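Local coordinates for protein bottromycin amidohydrolase (Streptomyces purpureus, PDB 6I5S) that acts as a thiazoline-specific amidohydrolase with two zinc ions and as gatekeeper of bottromycin biosynthesis, probably cleaving the follower peptide from the precursor, at residues W141-V146 and P206-V211; D148-H153 and A158-G163; K169-V174 and D201-P206. All blocks are in the same frame, centred on the assembly; numbering follows the deposited sequence.

Contact 1: W141-V146 and P206-V211; sequences WVTAGV and PVVGHV. With ZN (zinc ion), chain B.
W141 and T143 meet P206 and V208 inside what the family and the metal site identify as an amidohydrolase beta/alpha barrel, next to its binuclear zinc centre. The firm part is built on the W141 indole. CB of W141 points toward 206-211, and CG anti to the backbone N (chi1 -178°) sets the benzo edge against P206: CZ2 lies 3.9 Å from CG of P206, which sits close to the ring plane, at the edge. CH2 of the same ring meets CG1 of V208 more obliquely, at 4.2 Å, while the other methyl of V208, CG2, reaches CG2 of T143. W141, T143 and V208 are buried, with R115 of strand 111-116 packing on W141 and V208; P206 is partly exposed. Even at the closest backbone approach, T143 to V208, the CA atoms are 8.7 Å apart, so side chains alone bridge the gap.

The looser, more exposed side is the bend at A144 and G145, which does not touch 206-211. It is an inverse gamma turn centred on A144; the weak G145 N to T143 O bond closes it, and T143 OG1 also donates to G145 O at 3.0 Å. Backbone partners for V142 and A144 come from D180 and G181.

Two residues beyond V208 the second segment enters the active site. D186 binds ND1 of H210 and Y185 stacks on its ring, while H229 and the carboxylated lysine Xaa183 share its metal; H210 NE2 binds the zinc ion at 2.1 Å, with water 1 and water 2 also on that zinc.

Contact 2: D148-H153 and A158-G163; sequences DGPGSH and ATIVSG
D148 pairs with I160 in a single parallel beta bridge, CA to CA 5.1 Å, in which D148 N donates to T159 O at 3.1 Å and V161 N donates to D148 O at 2.9 Å. The second of these bonds runs close to the line of the D148 carbonyl, whereas D148 N approaches T159 O tilted 34° from the carbonyl plane. CA of I160 adds a CH...O contact to the same D148 O.

Beyond the bridge the first segment curls back in a type II beta turn from G149 to S152, with a glycine at its third position, and the side chain of I160 lies against the turn. Its CG1 stands beside the backbone N (chi1 -55°), which carries CD1 over to the turn, 3.6 Å from G149 O and 3.7 Å from CB of S152; CG2 meanwhile lies by P150 N.

The pair of short strands, 147-148 and 159-160, forms a two-stranded parallel sheet in the excursion between barrel strand 139-142 and helix 164-177, so that the enlarged beta-alpha loop has regular structure of its own. The D148 carboxylate ties the turn together from within its own segment: S152 OG donates to OD2 at 2.6 Å, from above the carboxylate plane, while OD1 takes G149 N weakly and also D187 N. On the same face as I160, CB of A158 packs on CB of D148. P150 leans on the far end of the second segment, its CD 3.8 Å from V161 O and 4.2 Å from CB of S162; V161 itself turns its side chain onto D166 and V167 of the helix.

Contact 3: K169-V174 and D201-P206; sequences KVVDDV and DRAGIP
V174 and I205 reach toward each other tip to tip, CG1 of the valine 3.7 Å from CD1 of the isoleucine. The isoleucine puts its CD1 there by standing CG1 beside the backbone N (chi1 -60°) and then extending the chain (chi2 163°), while its CG2 lies 3.9 Å from the same CG1 of V174. V171, one helical turn earlier, meets I205 at a slant instead: its CG1 comes to 4.0 Å from CD1 of I205. CG1 of V171 also grazes CB of A203, 4.4 Å away. No hydrogen bond crosses between the segments.

Thus the end of the isoleucine sits against two valines on one side of helix 164-177. Helices 164-177 and 190-203 are successive outer helices of the beta/alpha barrel; the second ends in a Schellman motif at G204, which has positive phi, and after it I205 turns its side chain to V171 and V174. Replacing I205 by an alanine removes CG1, CG2 and CD1, which is likely to leave V171 and V174 without their partner and open a gap between helix 164-177 and the chain after G204. I182, on the chain running between, touches both V174 and I205.

How the contacts relate
The three contacts lie on one side of the chain's centre, within residues 141 to 211 of the barrel. Contact 1 spans the whole stretch; contacts 2 and 3 follow one another between its two segments. Centre to centre, contact 1 is about 14 Å from contact 2 and 11 Å from contact 3, which are 17 Å apart. V146 O and T159 N, 2.8 Å apart, probably hydrogen-bond contact 1 to contact 2, while A144 CB packs on V174 CG2. Helix 164-177 bridges contacts 2 and 3, V170 meeting T159 and V161. P206 belongs to contacts 1 and 3, so the outer helix layer continues directly into the segment carrying zinc ligand H210.

Contact 1: W141-V146 and P206-V211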
ATOM      1  N   TRP A 141      -9.010   4.034   0.559  1.00 24.48           N
ATOM      2  CA  TRP A 141      -9.885   3.241   1.413  1.00 23.36           C
ATOM      3  C   TRP A 141      -9.460   3.615   2.830  1.00 25.65           C
ATOM      4  O   TRP A 141      -8.287   3.493   3.179  1.00 25.91           O
ATOM      5  CB  TRP A 141      -9.742   1.746   1.126  1.00 24.56           C
ATOM      6  CG  TRP A 141     -10.576   0.781   1.869  1.00 25.05           C
ATOM      7  CD1 TRP A 141     -11.719   0.188   1.413  1.00 28.78           C
ATOM      8  CD2 TRP A 141     -10.353   0.246   3.176  1.00 26.07           C
ATOM      9  NE1 TRP A 141     -12.211  -0.682   2.330  1.00 27.81           N
ATOM     10  CE2 TRP A 141     -11.394  -0.665   3.427  1.00 24.90           C
ATOM     11  CE3 TRP A 141      -9.390   0.461   4.165  1.00 28.04           C
ATOM     12  CZ2 TRP A 141     -11.505  -1.347   4.631  1.00 26.45           C
ATOM     13  CZ3 TRP A 141      -9.474  -0.257   5.348  1.00 25.18           C
ATOM     14  CH2 TRP A 141     -10.535  -1.127   5.577  1.00 29.23           C
ATOM     15  N   VAL A 142     -10.381   4.157   3.625  1.00 23.51           N
ATOM     16  CA  VAL A 142      -9.996   4.996   4.757  1.00 26.55           C
ATOM     17  C   VAL A 142     -10.543   4.389   6.057  1.00 29.22           C
ATOM     18  O   VAL A 142     -11.763   4.234   6.192  1.00 26.41           O
ATOM     19  CB  VAL A 142     -10.520   6.426   4.555  1.00 25.27           C
ATOM     20  CG1 VAL A 142     -10.064   7.304   5.696  1.00 25.64           C
ATOM     21  CG2 VAL A 142     -10.088   6.941   3.168  1.00 25.48           C
ATOM     22  N   THR A 143      -9.669   4.133   7.055  1.00 24.72           N
ATOM     23  CA  THR A 143     -10.198   3.742   8.358  1.00 24.17           C
ATOM     24  C   THR A 143     -10.563   4.974   9.184  1.00 26.43           C
ATOM     25  O   THR A 143     -10.085   6.085   8.930  1.00 29.38           O
ATOM     26  CB  THR A 143      -9.185   2.917   9.173  1.00 30.96           C
ATOM     27  OG1 THR A 143      -8.028   3.710   9.440  1.00 30.21           O
ATOM     28  CG2 THR A 143      -8.768   1.730   8.424  1.00 29.53           C
ATOM     29  N   ALA A 144     -11.458   4.785  10.145  1.00 28.64           N
ATOM     30  CA  ALA A 144     -11.845   5.846  11.061  1.00 26.11           C
ATOM     31  C   ALA A 144     -10.783   5.940  12.160  1.00 30.36           C
ATOM     32  O   ALA A 144     -10.994   5.553  13.314  1.00 31.96           O
ATOM     33  CB  ALA A 144     -13.222   5.576  11.658  1.00 29.30           C
ATOM     34  N   GLY A 145      -9.639   6.492  11.791  1.00 31.07           N
ATOM     35  CA  GLY A 145      -8.578   6.593  12.762  1.00 29.20           C
ATOM     36  C   GLY A 145      -8.124   5.186  13.138  1.00 31.60           C
ATOM     37  O   GLY A 145      -8.214   4.244  12.344  1.00 30.46           O
ATOM     38  N   VAL A 146      -7.702   5.035  14.376  1.00 30.38           N
ATOM     39  CA  VAL A 146      -7.267   3.737  14.900  1.00 29.97           C
ATOM     40  C   VAL A 146      -7.840   3.626  16.309  1.00 29.82           C
ATOM     41  O   VAL A 146      -7.827   4.597  17.078  1.00 35.59           O
ATOM     42  CB  VAL A 146      -5.732   3.545  14.932  1.00 38.43           C
ATOM     43  CG1 VAL A 146      -5.139   3.603  13.524  1.00 42.62           C
ATOM     44  CG2 VAL A 146      -5.087   4.520  15.848  1.00 60.12           C
ATOM     45  N   PRO A 206     -15.822  -3.715   8.024  1.00 26.73           N
ATOM     46  CA  PRO A 206     -14.628  -4.558   8.243  1.00 27.45           C
ATOM     47  C   PRO A 206     -13.709  -4.006   9.301  1.00 27.15           C
ATOM     48  O   PRO A 206     -13.570  -2.788   9.447  1.00 26.10           O
ATOM     49  CB  PRO A 206     -13.925  -4.552   6.877  1.00 30.11           C
ATOM     50  CG  PRO A 206     -14.379  -3.383   6.208  1.00 31.26           C
ATOM     51  CD  PRO A 206     -15.792  -3.075   6.705  1.00 27.59           C
ATOM     52  N   VAL A 207     -13.090  -4.936  10.048  1.00 23.88           N
ATOM     53  CA  VAL A 207     -12.090  -4.608  11.052  1.00 23.24           C
ATOM     54  C   VAL A 207     -10.734  -5.142  10.593  1.00 24.25           C
ATOM     55  O   VAL A 207     -10.590  -6.336  10.271  1.00 28.14           O
ATOM     56  CB  VAL A 207     -12.462  -5.187  12.436  1.00 28.06           C
ATOM     57  CG1 VAL A 207     -11.372  -4.846  13.446  1.00 34.34           C
ATOM     58  CG2 VAL A 207     -13.859  -4.671  12.880  1.00 27.48           C
ATOM     59  N   VAL A 208      -9.733  -4.261  10.580  1.00 24.89           N
ATOM     60  CA  VAL A 208      -8.401  -4.600  10.133  1.00 23.69           C
ATOM     61  C   VAL A 208      -7.429  -4.187  11.232  1.00 27.32           C
ATOM     62  O   VAL A 208      -7.806  -3.574  12.218  1.00 26.75           O
ATOM     63  CB  VAL A 208      -8.026  -3.925   8.793  1.00 26.28           C
ATOM     64  CG1 VAL A 208      -8.936  -4.387   7.697  1.00 28.79           C
ATOM     65  CG2 VAL A 208      -8.057  -2.395   8.907  1.00 24.60           C
ATOM     66  N   GLY A 209      -6.146  -4.490  11.036  1.00 27.90           N
ATOM     67  CA  GLY A 209      -5.109  -3.942  11.885  1.00 28.49           C
ATOM     68  C   GLY A 209      -4.272  -5.004  12.587  1.00 25.76           C
ATOM     69  O   GLY A 209      -3.946  -6.063  12.009  1.00 28.04           O
ATOM     70  N   HIS A 210      -3.824  -4.674  13.792  1.00 27.59           N
ATOM     71  CA  HIS A 210      -2.933  -5.516  14.563  1.00 28.27           C
ATOM     72  C   HIS A 210      -3.721  -6.528  15.360  1.00 30.41           C
ATOM     73  O   HIS A 210      -4.660  -6.151  16.042  1.00 28.75           O
ATOM     74  CB  HIS A 210      -2.109  -4.688  15.558  1.00 30.12           C
ATOM     75  CG  HIS A 210      -1.193  -3.682  14.917  1.00 29.74           C
ATOM     76  ND1 HIS A 210      -0.229  -3.011  15.641  1.00 34.31           N
ATOM     77  CD2 HIS A 210      -1.098  -3.233  13.640  1.00 30.28           C
ATOM     78  CE1 HIS A 210       0.429  -2.191  14.822  1.00 39.63           C
ATOM     79  NE2 HIS A 210      -0.082  -2.310  13.612  1.00 32.51           N
ATOM     80  N   VAL A 211      -3.289  -7.795  15.359  1.00 29.87           N
ATOM     81  CA  VAL A 211      -3.928  -8.763  16.255  1.00 29.46           C
ATOM     82  C   VAL A 211      -3.675  -8.282  17.673  1.00 27.34           C
ATOM     83  O   VAL A 211      -2.516  -8.172  18.074  1.00 30.11           O
ATOM     84  CB  VAL A 211      -3.387 -10.198  16.079  1.00 30.98           C
ATOM     85  CG1 VAL A 211      -3.946 -11.166  17.141  1.00 30.39           C
ATOM     86  CG2 VAL A 211      -3.675 -10.705  14.643  1.00 33.98           C
TER
HETATM   87 ZN    ZN B 501       0.954  -1.090  12.171  0.61 35.03          ZN
HETATM   88  O   HOH W   1       1.591   0.505  13.452  1.00 60.36           O
HETATM   89  O   HOH W   2       2.171   0.353  10.971  1.00 39.82           O

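Contact 2: D148-H153 and A158-G163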
ATOM      1  N   ASP A 148      -7.709   1.789  20.021  1.00 24.69           N
ATOM      2  CA  ASP A 148      -6.781   1.123  20.912  1.00 25.78           C
ATOM      3  C   ASP A 148      -7.358   1.126  22.315  1.00 32.11           C
ATOM      4  O   ASP A 148      -8.305   1.858  22.611  1.00 31.18           O
ATOM      5  CB  ASP A 148      -5.411   1.799  20.932  1.00 27.75           C
ATOM      6  CG  ASP A 148      -4.252   0.825  21.266  1.00 36.39           C
ATOM      7  OD1 ASP A 148      -4.503  -0.370  21.547  1.00 32.56           O
ATOM      8  OD2 ASP A 148      -3.064   1.275  21.269  1.00 32.77           O
ATOM      9  N   GLY A 149      -6.783   0.281  23.187  1.00 28.65           N
ATOM     10  CA  GLY A 149      -7.269   0.177  24.557  1.00 29.43           C
ATOM     11  C   GLY A 149      -6.546   1.136  25.476  1.00 32.19           C
ATOM     12  O   GLY A 149      -5.610   1.845  25.095  1.00 35.28           O
ATOM     13  N   PRO A 150      -6.971   1.193  26.728  1.00 38.02           N
ATOM     14  CA  PRO A 150      -6.161   1.914  27.702  1.00 45.09           C
ATOM     15  C   PRO A 150      -4.802   1.231  27.788  1.00 42.99           C
ATOM     16  O   PRO A 150      -4.635   0.051  27.464  1.00 60.24           O
ATOM     17  CB  PRO A 150      -6.976   1.822  29.006  1.00 50.93           C
ATOM     18  CG  PRO A 150      -8.028   0.832  28.772  1.00 48.24           C
ATOM     19  CD  PRO A 150      -8.134   0.508  27.320  1.00 44.25           C
ATOM     20  N   GLY A 151      -3.807   1.994  28.151  1.00 56.52           N
ATOM     21  CA  GLY A 151      -2.490   1.404  28.072  1.00 55.54           C
ATOM     22  C   GLY A 151      -1.943   1.354  26.668  1.00 56.50           C
ATOM     23  O   GLY A 151      -0.881   0.771  26.452  1.00 43.83           O
ATOM     24  N   SER A 152      -2.636   1.971  25.716  1.00 39.05           N
ATOM     25  CA  SER A 152      -2.114   2.197  24.377  1.00 40.64           C
ATOM     26  C   SER A 152      -0.722   2.808  24.437  1.00 44.95           C
ATOM     27  O   SER A 152      -0.440   3.659  25.285  1.00 45.96           O
ATOM     28  CB  SER A 152      -3.055   3.157  23.623  1.00 34.38           C
ATOM     29  OG  SER A 152      -2.475   3.549  22.400  1.00 36.20           O
ATOM     30  N   HIS A 153       0.143   2.383  23.511  1.00 40.07           N
ATOM     31  CA  HIS A 153       1.424   3.049  23.300  1.00 47.26           C
ATOM     32  C   HIS A 153       1.304   4.297  22.418  1.00 47.56           C
ATOM     33  O   HIS A 153       2.293   5.019  22.251  1.00 51.49           O
ATOM     34  CB  HIS A 153       2.392   2.056  22.672  1.00 48.01           C
ATOM     35  CG  HIS A 153       2.839   0.967  23.606  1.00 48.49           C
ATOM     36  ND1 HIS A 153       4.115   0.432  23.575  1.00 45.86           N
ATOM     37  CD2 HIS A 153       2.189   0.335  24.616  1.00 41.91           C
ATOM     38  CE1 HIS A 153       4.223  -0.484  24.522  1.00 43.02           C
ATOM     39  NE2 HIS A 153       3.067  -0.569  25.158  1.00 46.47           N
ATOM     40  N   ALA A 158      -4.505   7.653  19.018  1.00 51.63           N
ATOM     41  CA  ALA A 158      -5.519   6.621  18.962  1.00 34.45           C
ATOM     42  C   ALA A 158      -6.817   7.089  19.620  1.00 33.02           C
ATOM     43  O   ALA A 158      -6.819   7.922  20.521  1.00 37.64           O
ATOM     44  CB  ALA A 158      -5.047   5.338  19.658  1.00 34.47           C
ATOM     45  N   THR A 159      -7.916   6.517  19.156  1.00 31.08           N
ATOM     46  CA  THR A 159      -9.210   6.624  19.821  1.00 33.00           C
ATOM     47  C   THR A 159      -9.252   5.525  20.881  1.00 33.81           C
ATOM     48  O   THR A 159      -9.306   4.354  20.517  1.00 28.63           O
ATOM     49  CB  THR A 159     -10.316   6.423  18.811  1.00 29.84           C
ATOM     50  OG1 THR A 159     -10.170   7.388  17.806  1.00 32.27           O
ATOM     51  CG2 THR A 159     -11.745   6.575  19.456  1.00 34.20           C
ATOM     52  N   ILE A 160      -9.247   5.889  22.168  1.00 29.49           N
ATOM     53  CA  ILE A 160      -9.218   4.912  23.240  1.00 28.44           C
ATOM     54  C   ILE A 160     -10.620   4.402  23.510  1.00 36.91           C
ATOM     55  O   ILE A 160     -11.541   5.172  23.840  1.00 33.08           O
ATOM     56  CB  ILE A 160      -8.591   5.493  24.512  1.00 34.78           C
ATOM     57  CG1 ILE A 160      -7.194   6.056  24.232  1.00 37.02           C
ATOM     58  CG2 ILE A 160      -8.558   4.431  25.574  1.00 35.91           C
ATOM     59  CD1 ILE A 160      -6.230   5.065  23.642  1.00 45.18           C
ATOM     60  N   VAL A 161     -10.778   3.090  23.390  1.00 27.87           N
ATOM     61  CA  VAL A 161     -12.060   2.418  23.571  1.00 29.25           C
ATOM     62  C   VAL A 161     -11.908   1.459  24.747  1.00 32.02           C
ATOM     63  O   VAL A 161     -10.985   0.635  24.775  1.00 34.43           O
ATOM     64  CB  VAL A 161     -12.497   1.702  22.282  1.00 32.60           C
ATOM     65  CG1 VAL A 161     -13.743   0.951  22.444  1.00 59.78           C
ATOM     66  CG2 VAL A 161     -12.633   2.731  21.130  1.00 36.25           C
ATOM     67  N   SER A 162     -12.773   1.594  25.738  1.00 32.76           N
ATOM     68  CA  SER A 162     -12.719   0.717  26.897  1.00 38.12           C
ATOM     69  C   SER A 162     -14.080   0.137  27.270  1.00 39.07           C
ATOM     70  O   SER A 162     -14.204  -0.492  28.333  1.00 36.58           O
ATOM     71  CB  SER A 162     -12.117   1.478  28.063  1.00 44.85           C
ATOM     72  OG  SER A 162     -13.008   2.468  28.485  1.00 49.77           O
ATOM     73  N   GLY A 163     -15.095   0.302  26.435  1.00 36.71           N
ATOM     74  CA  GLY A 163     -16.413  -0.238  26.716  1.00 43.61           C
ATOM     75  C   GLY A 163     -17.294  -0.113  25.489  1.00 39.05           C
ATOM     76  O   GLY A 163     -16.876   0.396  24.459  1.00 33.63           O
TER

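Contact 3: K169-V174 and D201-P206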
ATOM      1  N   LYS A 169     -19.567   4.741  19.442  1.00 29.29           N
ATOM      2  CA  LYS A 169     -19.205   6.038  18.886  1.00 33.04           C
ATOM      3  C   LYS A 169     -18.317   5.903  17.655  1.00 33.51           C
ATOM      4  O   LYS A 169     -18.347   6.758  16.770  1.00 28.84           O
ATOM      5  CB  LYS A 169     -18.503   6.900  19.945  1.00 31.59           C
ATOM      6  CG  LYS A 169     -19.380   7.444  21.124  1.00 34.96           C
ATOM      7  CD  LYS A 169     -18.412   8.255  22.051  1.00 47.13           C
ATOM      8  CE  LYS A 169     -19.070   8.810  23.256  1.00 79.59           C
ATOM      9  NZ  LYS A 169     -18.070   9.523  24.096  1.00 98.11           N
ATOM     10  N   VAL A 170     -17.482   4.864  17.595  1.00 30.10           N
ATOM     11  CA  VAL A 170     -16.679   4.665  16.413  1.00 26.02           C
ATOM     12  C   VAL A 170     -17.535   4.186  15.253  1.00 25.92           C
ATOM     13  O   VAL A 170     -17.395   4.680  14.128  1.00 26.01           O
ATOM     14  CB  VAL A 170     -15.513   3.709  16.701  1.00 28.16           C
ATOM     15  CG1 VAL A 170     -14.695   3.442  15.436  1.00 30.01           C
ATOM     16  CG2 VAL A 170     -14.701   4.243  17.828  1.00 31.71           C
ATOM     17  N   VAL A 171     -18.414   3.230  15.509  1.00 25.48           N
ATOM     18  CA  VAL A 171     -19.344   2.769  14.489  1.00 25.21           C
ATOM     19  C   VAL A 171     -20.198   3.953  13.958  1.00 25.77           C
ATOM     20  O   VAL A 171     -20.434   4.068  12.751  1.00 26.88           O
ATOM     21  CB  VAL A 171     -20.204   1.626  15.065  1.00 26.52           C
ATOM     22  CG1 VAL A 171     -21.392   1.294  14.178  1.00 29.86           C
ATOM     23  CG2 VAL A 171     -19.360   0.307  15.251  1.00 28.36           C
ATOM     24  N   ASP A 172     -20.601   4.875  14.832  1.00 27.56           N
ATOM     25  CA  ASP A 172     -21.348   6.070  14.383  1.00 28.47           C
ATOM     26  C   ASP A 172     -20.561   6.909  13.387  1.00 27.64           C
ATOM     27  O   ASP A 172     -21.136   7.423  12.408  1.00 28.01           O
ATOM     28  CB  ASP A 172     -21.698   6.944  15.575  1.00 27.40           C
ATOM     29  CG  ASP A 172     -22.726   6.299  16.520  1.00 41.92           C
ATOM     30  OD1 ASP A 172     -23.495   5.424  16.050  1.00 32.32           O
ATOM     31  OD2 ASP A 172     -22.836   6.738  17.702  1.00 32.58           O
ATOM     32  N   ASP A 173     -19.268   7.161  13.694  1.00 25.82           N
ATOM     33  CA  ASP A 173     -18.391   7.896  12.796  1.00 28.32           C
ATOM     34  C   ASP A 173     -18.236   7.174  11.452  1.00 27.77           C
ATOM     35  O   ASP A 173     -18.277   7.805  10.394  1.00 25.26           O
ATOM     36  CB  ASP A 173     -17.016   8.086  13.414  1.00 32.51           C
ATOM     37  CG  ASP A 173     -16.907   9.260  14.380  1.00 33.27           C
ATOM     38  OD1 ASP A 173     -17.821  10.058  14.535  1.00 32.75           O
ATOM     39  OD2 ASP A 173     -15.811   9.402  15.003  1.00 34.65           O
ATOM     40  N   VAL A 174     -18.041   5.864  11.477  1.00 27.34           N
ATOM     41  CA  VAL A 174     -17.867   5.104  10.247  1.00 27.84           C
ATOM     42  C   VAL A 174     -19.089   5.265   9.357  1.00 24.78           C
ATOM     43  O   VAL A 174     -18.977   5.611   8.169  1.00 26.45           O
ATOM     44  CB  VAL A 174     -17.557   3.630  10.563  1.00 27.12           C
ATOM     45  CG1 VAL A 174     -17.615   2.766   9.319  1.00 24.31           C
ATOM     46  CG2 VAL A 174     -16.167   3.531  11.211  1.00 24.14           C
ATOM     47  N   ASP A 201     -19.444  -6.366  12.510  1.00 32.55           N
ATOM     48  CA  ASP A 201     -20.014  -7.370  11.619  1.00 33.12           C
ATOM     49  C   ASP A 201     -21.486  -7.104  11.370  1.00 34.46           C
ATOM     50  O   ASP A 201     -21.951  -7.153  10.222  1.00 36.82           O
ATOM     51  CB  ASP A 201     -19.825  -8.777  12.197  1.00 43.35           C
ATOM     52  CG  ASP A 201     -20.039  -9.872  11.154  1.00 71.61           C
ATOM     53  OD1 ASP A 201     -19.553  -9.718  10.015  1.00 96.02           O
ATOM     54  OD2 ASP A 201     -20.667 -10.898  11.472  1.00 91.91           O
ATOM     55  N   ARG A 202     -22.250  -6.812  12.439  1.00 28.75           N
ATOM     56  CA  ARG A 202     -23.663  -6.546  12.266  1.00 35.89           C
ATOM     57  C   ARG A 202     -23.888  -5.329  11.396  1.00 33.24           C
ATOM     58  O   ARG A 202     -24.893  -5.257  10.681  1.00 38.01           O
ATOM     59  CB  ARG A 202     -24.327  -6.341  13.629  1.00 42.07           C
ATOM     60  CG  ARG A 202     -24.388  -7.623  14.451  1.00 95.53           C
ATOM     61  CD  ARG A 202     -24.992  -7.414  15.816  1.00118.97           C
ATOM     62  NE  ARG A 202     -25.065  -8.665  16.567  1.00114.29           N
ATOM     63  CZ  ARG A 202     -25.300  -8.738  17.871  1.00111.73           C
ATOM     64  NH1 ARG A 202     -25.354  -9.918  18.471  1.00118.26           N
ATOM     65  NH2 ARG A 202     -25.473  -7.630  18.579  1.00107.27           N
ATOM     66  N   ALA A 203     -22.987  -4.358  11.458  1.00 33.19           N
ATOM     67  CA  ALA A 203     -23.126  -3.135  10.679  1.00 34.90           C
ATOM     68  C   ALA A 203     -22.443  -3.222   9.315  1.00 34.53           C
ATOM     69  O   ALA A 203     -22.478  -2.243   8.552  1.00 31.70           O
ATOM     70  CB  ALA A 203     -22.544  -1.944  11.454  1.00 32.35           C
ATOM     71  N   GLY A 204     -21.877  -4.372   8.960  1.00 31.69           N
ATOM     72  CA  GLY A 204     -21.186  -4.490   7.674  1.00 31.41           C
ATOM     73  C   GLY A 204     -19.867  -3.788   7.565  1.00 34.77           C
ATOM     74  O   GLY A 204     -19.428  -3.487   6.453  1.00 32.63           O
ATOM     75  N   ILE A 205     -19.217  -3.497   8.685  1.00 25.83           N
ATOM     76  CA  ILE A 205     -17.969  -2.739   8.718  1.00 24.65           C
ATOM     77  C   ILE A 205     -16.807  -3.714   8.904  1.00 27.98           C
ATOM     78  O   ILE A 205     -16.753  -4.409   9.948  1.00 27.81           O
ATOM     79  CB  ILE A 205     -17.969  -1.729   9.857  1.00 28.24           C
ATOM     80  CG1 ILE A 205     -19.120  -0.735   9.710  1.00 26.16           C
ATOM     81  CG2 ILE A 205     -16.641  -0.980   9.879  1.00 26.60           C
ATOM     82  CD1 ILE A 205     -19.365  -0.026  10.989  1.00 25.86           C
ATOM     83  N   PRO A 206     -15.822  -3.715   8.024  1.00 26.73           N
ATOM     84  CA  PRO A 206     -14.628  -4.558   8.243  1.00 27.45           C
ATOM     85  C   PRO A 206     -13.709  -4.006   9.301  1.00 27.15           C
ATOM     86  O   PRO A 206     -13.570  -2.788   9.447  1.00 26.10           O
ATOM     87  CB  PRO A 206     -13.925  -4.552   6.877  1.00 30.11           C
ATOM     88  CG  PRO A 206     -14.379  -3.383   6.208  1.00 31.26           C
ATOM     89  CD  PRO A 206     -15.792  -3.075   6.705  1.00 27.59           C
TER